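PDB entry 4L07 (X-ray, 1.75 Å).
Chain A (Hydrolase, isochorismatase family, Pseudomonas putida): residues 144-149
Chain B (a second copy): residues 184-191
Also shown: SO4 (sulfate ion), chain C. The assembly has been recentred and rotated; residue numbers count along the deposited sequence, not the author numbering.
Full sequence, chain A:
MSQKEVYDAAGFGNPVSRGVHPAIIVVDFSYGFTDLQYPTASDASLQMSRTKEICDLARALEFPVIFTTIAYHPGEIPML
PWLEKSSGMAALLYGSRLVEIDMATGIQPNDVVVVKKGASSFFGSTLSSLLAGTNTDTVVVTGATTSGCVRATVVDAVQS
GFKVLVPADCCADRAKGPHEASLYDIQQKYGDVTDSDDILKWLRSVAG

Chain A 144-149: ATTSGC
Chain B (184-191) YDIQQKYG

The start of a helix in chain A meets the last turn of a helix in chain B, and 195 Å² is buried between the two stretches, both sides summed. The nearest CA atoms are those of A:Ser147 and B:Asp185, 7.4 Å apart.

A:Ala144 (-139/138) stays out of reach. A cis peptide bond links it to A:Thr145 (-105/157; chi1 p), the N-cap residue. A:Thr145 OG1 caps weakly, accepting from A:Gly148 N at 3.3 Å, and donates to SO4 O2 at 2.7 Å. A:Thr145 N also reaches SO4 O2, at 2.9 Å. A:Thr145 OG1 lies 3.4 Å from B:Lys189 NZ.

A:Thr146 (-50/-49; chi1 m) does not contact the B stretch; its OG1 is hydrogen-bonded elsewhere in the structure. The CA-to-CB bond of A:Ser147 (-78/-16; chi1 p) points sideways. A:Ser147 OG accepts a weak hydrogen bond from B:Lys189 NZ at 3.4 Å. Water 1 bridges the same atoms, accepting from B:Lys189 NZ (2.8 Å) and donating weakly to A:Ser147 OG (3.4 Å). Water 2 donates to A:Ser147 OG and B:Asp185 OD1, both at 2.8 Å. Water 3 joins A:Ser147 O (2.7 Å, weak) to B:Lys189 NZ (3.0 Å). A:Ser147 CB packs 3.7 Å from B:Asp185 OD2 (chi1 m, chi2 -6°).

A:Gly148 (-107/-103) has its CA 3.7 Å from B:Lys189 NZ and 3.6 Å from B:Tyr190 OH. An ideal CB here would lie 2.9 Å from B:Lys189 NZ and 2.0 Å from SO4 O3, clashing with both. Water 4 bridges A:Gly148 O (2.9 Å) and B:Tyr190 OH (2.7 Å). B:Tyr190 has chi1 m and chi2 -60°.

A:Cys149 (-59/-38) makes no contact with the B stretch. A:Cys149 N donates to SO4 O2 at 2.9 Å.

B:Asp185 (-61/-42) is helical, B:Lys189 (-119/-24) ends the helix, and B:Tyr190 (-127/-32) is first to leave helical phi/psi. Their CA-to-CB bonds point toward the A stretch. B:Lys189 has chi1 m, then chi2 to chi4 all t. This extended chain carries B:Lys189 NZ to SO4 O3, at 2.9 Å, so the sulfate links the two chains. B:Lys189 N bonds B:Asp185 O at 2.8 Å, one helical turn back.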

# COMPACT_ATOMS: atom_id res chain seq x y z
N ALA A 144 -12.04 -13.04 -14.03
CA ALA A 144 -13.44 -12.83 -13.66
C ALA A 144 -13.55 -12.04 -12.36
O ALA A 144 -12.78 -12.30 -11.43
CB ALA A 144 -14.14 -14.18 -13.51
N THR A 145 -14.47 -11.08 -12.27
CA THR A 145 -15.35 -10.67 -13.36
C THR A 145 -14.87 -9.34 -13.92
O THR A 145 -14.20 -8.57 -13.23
CB THR A 145 -16.81 -10.52 -12.91
OG1 THR A 145 -16.90 -9.48 -11.91
CG2 THR A 145 -17.34 -11.83 -12.33
N THR A 146 -15.23 -9.07 -15.16
CA THR A 146 -14.81 -7.83 -15.83
C THR A 146 -15.08 -6.59 -14.98
O THR A 146 -14.19 -5.75 -14.80
CB THR A 146 -15.50 -7.68 -17.19
OG1 THR A 146 -15.48 -8.95 -17.85
CG2 THR A 146 -14.79 -6.65 -18.04
N SER A 147 -16.31 -6.49 -14.47
CA SER A 147 -16.73 -5.30 -13.73
C SER A 147 -16.22 -5.25 -12.29
O SER A 147 -16.25 -4.20 -11.67
CB SER A 147 -18.25 -5.14 -13.75
OG SER A 147 -18.92 -6.29 -13.23
N GLY A 148 -15.75 -6.39 -11.77
CA GLY A 148 -15.32 -6.48 -10.38
C GLY A 148 -13.81 -6.56 -10.25
O GLY A 148 -13.10 -5.56 -10.40
N CYS A 149 -13.32 -7.77 -9.99
CA CYS A 149 -11.90 -8.02 -9.76
C CYS A 149 -10.99 -7.62 -10.94
O CYS A 149 -9.89 -7.10 -10.72
CB CYS A 149 -11.67 -9.47 -9.37
N TYR B 184 -24.38 1.46 -10.11
CA TYR B 184 -24.87 0.08 -10.04
C TYR B 184 -23.86 -0.85 -9.39
O TYR B 184 -24.20 -1.59 -8.46
CB TYR B 184 -25.28 -0.44 -11.43
CG TYR B 184 -25.71 -1.90 -11.39
CD1 TYR B 184 -26.99 -2.25 -10.98
CD2 TYR B 184 -24.83 -2.92 -11.76
CE1 TYR B 184 -27.39 -3.57 -10.93
CE2 TYR B 184 -25.23 -4.25 -11.72
CZ TYR B 184 -26.51 -4.57 -11.31
OH TYR B 184 -26.92 -5.88 -11.26
N ASP B 185 -22.61 -0.81 -9.87
CA ASP B 185 -21.55 -1.70 -9.38
C ASP B 185 -21.30 -1.46 -7.89
O ASP B 185 -21.13 -2.41 -7.12
CB ASP B 185 -20.24 -1.48 -10.15
CG ASP B 185 -20.25 -2.11 -11.54
OD1 ASP B 185 -21.20 -2.84 -11.90
OD2 ASP B 185 -19.27 -1.88 -12.27
N ILE B 186 -21.30 -0.18 -7.50
CA ILE B 186 -21.11 0.20 -6.10
C ILE B 186 -22.24 -0.35 -5.23
O ILE B 186 -21.99 -1.04 -4.24
CB ILE B 186 -20.96 1.73 -5.94
CG1 ILE B 186 -19.61 2.20 -6.50
CG2 ILE B 186 -21.08 2.14 -4.47
CD1 ILE B 186 -19.57 3.69 -6.83
N GLN B 187 -23.49 -0.07 -5.61
CA GLN B 187 -24.65 -0.57 -4.86
C GLN B 187 -24.64 -2.09 -4.73
O GLN B 187 -25.08 -2.63 -3.71
CB GLN B 187 -25.97 -0.11 -5.51
CG GLN B 187 -27.22 -0.55 -4.75
CD GLN B 187 -27.22 -0.14 -3.28
OE1 GLN B 187 -26.88 0.99 -2.94
NE2 GLN B 187 -27.62 -1.06 -2.41
N GLN B 188 -24.13 -2.78 -5.74
CA GLN B 188 -24.06 -4.24 -5.68
C GLN B 188 -22.92 -4.74 -4.81
O GLN B 188 -23.11 -5.65 -4.00
CB GLN B 188 -23.98 -4.85 -7.08
CG GLN B 188 -25.27 -4.67 -7.88
CD GLN B 188 -26.47 -5.20 -7.13
OE1 GLN B 188 -26.44 -6.30 -6.58
NE2 GLN B 188 -27.54 -4.40 -7.08
N LYS B 189 -21.74 -4.13 -4.95
CA LYS B 189 -20.52 -4.78 -4.47
C LYS B 189 -19.73 -4.05 -3.39
O LYS B 189 -18.97 -4.70 -2.67
CB LYS B 189 -19.58 -5.08 -5.65
CG LYS B 189 -20.22 -5.88 -6.79
CD LYS B 189 -19.18 -6.41 -7.76
CE LYS B 189 -19.84 -7.13 -8.95
NZ LYS B 189 -18.83 -7.45 -10.00
N TYR B 190 -19.88 -2.73 -3.28
CA TYR B 190 -18.89 -1.94 -2.53
C TYR B 190 -19.42 -1.03 -1.44
O TYR B 190 -18.73 -0.80 -0.45
CB TYR B 190 -18.00 -1.14 -3.48
CG TYR B 190 -17.39 -1.98 -4.58
CD1 TYR B 190 -16.55 -3.06 -4.27
CD2 TYR B 190 -17.66 -1.71 -5.92
CE1 TYR B 190 -15.99 -3.84 -5.27
CE2 TYR B 190 -17.11 -2.49 -6.93
CZ TYR B 190 -16.28 -3.55 -6.60
OH TYR B 190 -15.74 -4.31 -7.60
N GLY B 191 -20.62 -0.50 -1.63
CA GLY B 191 -21.20 0.41 -0.64
C GLY B 191 -22.67 0.67 -0.87
O GLY B 191 -23.27 0.09 -1.77
S SO4 C . -16.12 -10.12 -8.65
O1 SO4 C . -17.08 -11.22 -8.96
O2 SO4 C . -15.26 -9.85 -9.80
O3 SO4 C . -16.88 -8.90 -8.33
O4 SO4 C . -15.28 -10.48 -7.47
O HOH W 1 -20.41 -8.91 -11.75
O HOH W 2 -21.16 -5.62 -11.67
O HOH W 3 -18.32 -4.48 -10.00
O HOH W 4 -14.19 -3.09 -9.44